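Local coordinates for periplasmic His/Glu/Gln/Arg/opine family-binding protein (PDB 3I6V) that binds lysine and probably serves as the periplasmic solute-binding component of an ABC transporter for amino acids, at residues A[55-60]-A[66-71]; A[148-153]-A[174-179]. All coordinates share one frame; numbering follows the deposited sequence.

Contact 1. Residues A[55-60]-A[66-71]; sequences SIIPNL and DTIIAG. With LYS (lysine), chain B.
I68 points its side chain at helix 56-61, where I56, I57 and L60 receive it. Its CG1 is anti to the carbonyl carbon, beside the backbone N (chi1 -65°), which brings CD1 to 3.4 Å from the backbone O of I56. L60 lies obliquely over the same branch, with its CD2 3.8 Å from CD1 of I68. The other methyl of L60, CD1, rests on the backbone of D66, 3.5 Å from its C atom. I57 adds CG1, crossing the I68 side chain at about a right angle with 3.9 Å to CD1 of I68. This is helix-on-sheet packing in the type 2 periplasmic binding protein fold: a short loop joins the helix to strand 67-68, which bonds to strand 7-11 and to G183 of strand 180-184. CG1 of I56 lies 4.1 Å from CG1 of I68. I56 also reaches further along the chain, its CG1 anti to the backbone N (chi1 -158°), and sets CD1 3.9 Å from CB of A70. No hydrogen bond joins the two segments. Beyond A70 the chain enters the ligand pocket, where the backbone O of G71 accepts a 3.0 Å hydrogen bond from the alpha-amino N of the bound lysine, which is also hydrogen-bonded to E12.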
loop_
_atom_site.group_PDB
_atom_site.type_symbol
_atom_site.label_atom_id
_atom_site.label_comp_id
_atom_site.label_asym_id
_atom_site.label_seq_id
_atom_site.Cartn_x
_atom_site.Cartn_y
_atom_site.Cartn_z
ATOM N N SER A 55 0.330 -4.736 -12.863
ATOM C CA SER A 55 1.321 -5.678 -13.348
ATOM C C SER A 55 2.560 -5.750 -12.413
ATOM O O SER A 55 3.575 -6.287 -12.812
ATOM C CB SER A 55 1.744 -5.250 -14.781
ATOM O OG SER A 55 2.319 -3.938 -14.738
ATOM N N ILE A 56 2.479 -5.220 -11.185
ATOM C CA ILE A 56 3.674 -5.112 -10.331
ATOM C C ILE A 56 4.203 -6.491 -9.892
ATOM O O ILE A 56 5.421 -6.681 -9.753
ATOM C CB ILE A 56 3.453 -4.139 -9.127
ATOM C CG1 ILE A 56 4.785 -3.619 -8.599
ATOM C CG2 ILE A 56 2.507 -4.771 -8.028
ATOM C CD1 ILE A 56 4.643 -2.290 -7.803
ATOM N N ILE A 57 3.304 -7.455 -9.709
ATOM C CA ILE A 57 3.735 -8.803 -9.377
ATOM C C ILE A 57 4.327 -9.525 -10.609
ATOM O O ILE A 57 5.449 -9.997 -10.530
ATOM C CB ILE A 57 2.659 -9.625 -8.634
ATOM C CG1 ILE A 57 2.486 -9.091 -7.198
ATOM C CG2 ILE A 57 3.056 -11.123 -8.595
ATOM C CD1 ILE A 57 1.428 -9.895 -6.338
ATOM N N PRO A 58 3.585 -9.615 -11.738
ATOM C CA PRO A 58 4.202 -10.319 -12.905
ATOM C C PRO A 58 5.523 -9.709 -13.347
ATOM O O PRO A 58 6.443 -10.445 -13.717
ATOM C CB PRO A 58 3.153 -10.173 -14.035
ATOM C CG PRO A 58 1.901 -9.716 -13.405
ATOM C CD PRO A 58 2.154 -9.334 -11.940
ATOM N N ASN A 59 5.648 -8.382 -13.272
ATOM C CA ASN A 59 6.909 -7.741 -13.672
ATOM C C ASN A 59 8.087 -7.945 -12.697
ATOM O O ASN A 59 9.250 -7.866 -13.120
ATOM C CB ASN A 59 6.681 -6.266 -14.044
ATOM C CG ASN A 59 5.853 -6.124 -15.336
ATOM O OD1 ASN A 59 5.575 -7.114 -16.010
ATOM N ND2 ASN A 59 5.480 -4.901 -15.678
ATOM N N LEU A 60 7.800 -8.200 -11.410
ATOM C CA LEU A 60 8.823 -8.689 -10.485
ATOM C C LEU A 60 9.238 -10.088 -10.914
ATOM O O LEU A 60 10.435 -10.393 -11.004
ATOM C CB LEU A 60 8.284 -8.761 -9.029
ATOM C CG LEU A 60 9.122 -9.591 -8.031
ATOM C CD1 LEU A 60 10.424 -8.867 -7.706
ATOM C CD2 LEU A 60 8.364 -9.832 -6.719
ATOM N N ASP A 66 13.684 -6.076 -8.607
ATOM C CA ASP A 66 14.011 -7.146 -7.659
ATOM C C ASP A 66 13.178 -7.188 -6.394
ATOM O O ASP A 66 13.222 -8.199 -5.679
ATOM C CB ASP A 66 15.499 -7.086 -7.288
ATOM C CG ASP A 66 16.392 -7.082 -8.525
ATOM O OD1 ASP A 66 16.247 -7.983 -9.382
ATOM O OD2 ASP A 66 17.193 -6.133 -8.668
ATOM N N THR A 67 12.481 -6.109 -6.079
ATOM C CA THR A 67 11.608 -6.097 -4.911
ATOM C C THR A 67 10.323 -5.343 -5.222
ATOM O O THR A 67 10.285 -4.522 -6.164
ATOM C CB THR A 67 12.258 -5.404 -3.678
ATOM O OG1 THR A 67 12.291 -3.980 -3.908
ATOM C CG2 THR A 67 13.672 -5.899 -3.410
ATOM N N ILE A 68 9.278 -5.613 -4.445
ATOM C CA ILE A 68 8.088 -4.753 -4.443
ATOM C C ILE A 68 8.003 -4.091 -3.080
ATOM O O ILE A 68 7.971 -4.791 -2.075
ATOM C CB ILE A 68 6.806 -5.554 -4.728
ATOM C CG1 ILE A 68 6.851 -6.124 -6.147
ATOM C CG2 ILE A 68 5.547 -4.674 -4.538
ATOM C CD1 ILE A 68 5.703 -7.124 -6.420
ATOM N N ILE A 69 8.039 -2.755 -3.040
ATOM C CA ILE A 69 7.837 -2.030 -1.802
ATOM C C ILE A 69 6.803 -0.946 -2.159
ATOM O O ILE A 69 7.143 0.109 -2.713
ATOM C CB ILE A 69 9.172 -1.492 -1.216
ATOM C CG1 ILE A 69 8.961 -0.797 0.137
ATOM C CG2 ILE A 69 9.957 -0.611 -2.255
ATOM C CD1 ILE A 69 10.309 -0.353 0.811
ATOM N N ALA A 70 5.530 -1.263 -1.932
ATOM C CA ALA A 70 4.432 -0.558 -2.604
ATOM C C ALA A 70 3.136 -0.737 -1.825
ATOM O O ALA A 70 2.083 -1.018 -2.409
ATOM C CB ALA A 70 4.263 -1.095 -4.074
ATOM N N GLY A 71 3.216 -0.593 -0.504
ATOM C CA GLY A 71 2.043 -0.745 0.385
ATOM C C GLY A 71 1.285 -2.061 0.220
ATOM O O GLY A 71 0.076 -2.099 0.413
HETATM N N LYS B . -2.613 -3.123 1.186
HETATM C CA LYS B . -3.674 -3.407 0.165
HETATM C C LYS B . -3.319 -4.619 -0.667
HETATM O O LYS B . -2.191 -5.116 -0.541
HETATM C CB LYS B . -3.886 -2.177 -0.754
HETATM C CG LYS B . -2.706 -1.838 -1.665
HETATM C CD LYS B . -3.017 -0.536 -2.480
HETATM C CE LYS B . -1.883 -0.165 -3.505
HETATM N NZ LYS B . -2.208 1.188 -4.191
HETATM O OXT LYS B . -4.145 -5.103 -1.492
#

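Contact 2. Residues A[148-153]-A[174-179]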
loop_
_atom_site.group_PDB
_atom_site.type_symbol
_atom_site.label_atom_id
_atom_site.label_comp_id
_atom_site.label_asym_id
_atom_site.label_seq_id
_atom_site.Cartn_x
_atom_site.Cartn_y
_atom_site.Cartn_z
ATOM N N ALA A 148 -19.491 4.499 -2.937
ATOM C CA ALA A 148 -18.417 4.659 -1.974
ATOM C C ALA A 148 -17.145 3.996 -2.511
ATOM O O ALA A 148 -17.174 3.283 -3.506
ATOM C CB ALA A 148 -18.807 4.050 -0.609
ATOM N N VAL A 149 -16.043 4.253 -1.840
ATOM C CA VAL A 149 -14.781 3.581 -2.145
ATOM C C VAL A 149 -14.383 2.820 -0.886
ATOM O O VAL A 149 -14.548 3.335 0.231
ATOM C CB VAL A 149 -13.656 4.589 -2.549
ATOM C CG1 VAL A 149 -13.541 5.710 -1.503
ATOM C CG2 VAL A 149 -12.312 3.865 -2.715
ATOM N N PHE A 150 -13.843 1.615 -1.072
ATOM C CA PHE A 150 -13.305 0.822 0.046
ATOM C C PHE A 150 -11.804 0.671 -0.178
ATOM O O PHE A 150 -11.381 0.129 -1.193
ATOM C CB PHE A 150 -14.007 -0.543 0.065
ATOM C CG PHE A 150 -13.654 -1.415 1.253
ATOM C CD1 PHE A 150 -13.974 -1.014 2.556
ATOM C CD2 PHE A 150 -13.028 -2.652 1.052
ATOM C CE1 PHE A 150 -13.661 -1.840 3.654
ATOM C CE2 PHE A 150 -12.711 -3.493 2.116
ATOM C CZ PHE A 150 -13.028 -3.091 3.429
ATOM N N ALA A 151 -11.008 1.154 0.770
ATOM C CA ALA A 151 -9.569 1.253 0.586
ATOM C C ALA A 151 -8.875 1.275 1.912
ATOM O O ALA A 151 -9.509 1.300 2.962
ATOM C CB ALA A 151 -9.215 2.578 -0.212
ATOM N N ASP A 152 -7.555 1.311 1.862
ATOM C CA ASP A 152 -6.745 1.351 3.058
ATOM C C ASP A 152 -7.015 2.644 3.811
ATOM O O ASP A 152 -7.059 3.745 3.187
ATOM C CB ASP A 152 -5.298 1.297 2.639
ATOM C CG ASP A 152 -4.370 1.323 3.783
ATOM O OD1 ASP A 152 -4.153 0.251 4.398
ATOM O OD2 ASP A 152 -3.811 2.422 4.028
ATOM N N ARG A 153 -7.203 2.521 5.129
ATOM C CA ARG A 153 -7.564 3.648 5.962
ATOM C C ARG A 153 -6.456 4.708 5.946
ATOM O O ARG A 153 -6.750 5.913 5.917
ATOM C CB ARG A 153 -7.860 3.237 7.412
ATOM C CG ARG A 153 -8.373 4.430 8.267
ATOM C CD ARG A 153 -8.808 4.047 9.707
ATOM N NE ARG A 153 -9.117 5.287 10.397
ATOM C CZ ARG A 153 -10.295 5.903 10.349
ATOM N NH1 ARG A 153 -11.329 5.373 9.694
ATOM N NH2 ARG A 153 -10.449 7.045 10.996
ATOM N N VAL A 174 -12.625 -2.226 8.737
ATOM C CA VAL A 174 -12.531 -3.678 8.518
ATOM C C VAL A 174 -11.044 -4.061 8.540
ATOM O O VAL A 174 -10.237 -3.504 7.776
ATOM C CB VAL A 174 -13.159 -4.101 7.163
ATOM C CG1 VAL A 174 -13.126 -5.635 6.973
ATOM C CG2 VAL A 174 -14.589 -3.565 7.009
ATOM N N PRO A 175 -10.658 -5.023 9.403
ATOM C CA PRO A 175 -9.238 -5.432 9.375
ATOM C C PRO A 175 -8.984 -6.373 8.195
ATOM O O PRO A 175 -9.717 -7.342 8.020
ATOM C CB PRO A 175 -9.041 -6.153 10.727
ATOM C CG PRO A 175 -10.328 -5.896 11.526
ATOM C CD PRO A 175 -11.406 -5.721 10.462
ATOM N N LEU A 176 -7.981 -6.090 7.360
ATOM C CA LEU A 176 -7.694 -6.972 6.226
ATOM C C LEU A 176 -6.216 -7.099 6.046
ATOM O O LEU A 176 -5.512 -6.074 6.057
ATOM C CB LEU A 176 -8.313 -6.419 4.915
ATOM C CG LEU A 176 -9.793 -6.548 4.639
ATOM C CD1 LEU A 176 -10.168 -5.852 3.289
ATOM C CD2 LEU A 176 -10.230 -8.054 4.614
ATOM N N GLY A 177 -5.726 -8.346 5.898
ATOM C CA GLY A 177 -4.356 -8.572 5.425
ATOM C C GLY A 177 -3.326 -8.590 6.540
ATOM O O GLY A 177 -3.628 -8.224 7.677
ATOM N N GLY A 178 -2.099 -8.998 6.208
ATOM C CA GLY A 178 -1.082 -9.268 7.212
ATOM C C GLY A 178 -0.094 -8.150 7.533
ATOM O O GLY A 178 0.995 -8.416 8.024
ATOM N N GLY A 179 -0.459 -6.902 7.286
ATOM C CA GLY A 179 0.539 -5.852 7.405
ATOM C C GLY A 179 1.245 -5.745 6.054
ATOM O O GLY A 179 1.263 -6.697 5.284
#
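F150 presents the outer edge of its ring to V174 and L176, which meet neighbouring parts of its rim. V174 crosses the phenylalanine side chain at about a right angle, and its CB lies in the ring plane, 3.9 Å from CZ of F150. The CG2 methyl of V174 extends the touch to the next rim carbon, 3.9 Å from CE1 of F150. L176 comes in obliquely, its CD1 near the ring plane and 3.7 Å from CE2 of F150. F150 points toward 174-179 from strand 148-152, and with CG anti to the backbone N (chi1 -174°) the ring reaches V174 and L176 with its far edge. The contact is wholly apolar; Y120 of helix 116-123 stacks with the same ring, and I121 touches it too. With an alanine here, V174 and L176 would probably lose the ring edge they rest on, and Y120 its stacking partner. The nearest atoms of the L176 side chain and the bound lysine are about 7 Å apart, so the cluster lies near the ligand cleft. Strands 148-152 and 172-175 both pair antiparallel with strand 93-98, and the arrangement belongs to the mixed sheet and helical layer of one lobe of a family 3 extracellular solute-binding protein.

From the N terminus, strand 7-11 comes first and takes the place between strands 46-50 and 67-68. Contact 1 then closes a short local loop, bringing strand 67-68 back against helix 56-61 with five residues between its segments. The chain runs on through strands 93-98 and 108-112 and helix 116-123 before contact 2 opens. Contact 2 closes a longer excursion of 20 residues, including most of helix 153-162, and ties strand 148-152 to the end of strand 172-175 and the loop after it. The contacts follow in series, neither nested nor crossed. The centres of contacts 1 and 2 are about 19 Å apart; contact 1 lies in the lobe built on the sheet with strand 7-11, contact 2 in that of the mixed sheet, consistent with a two-lobed fold holding lysine between them.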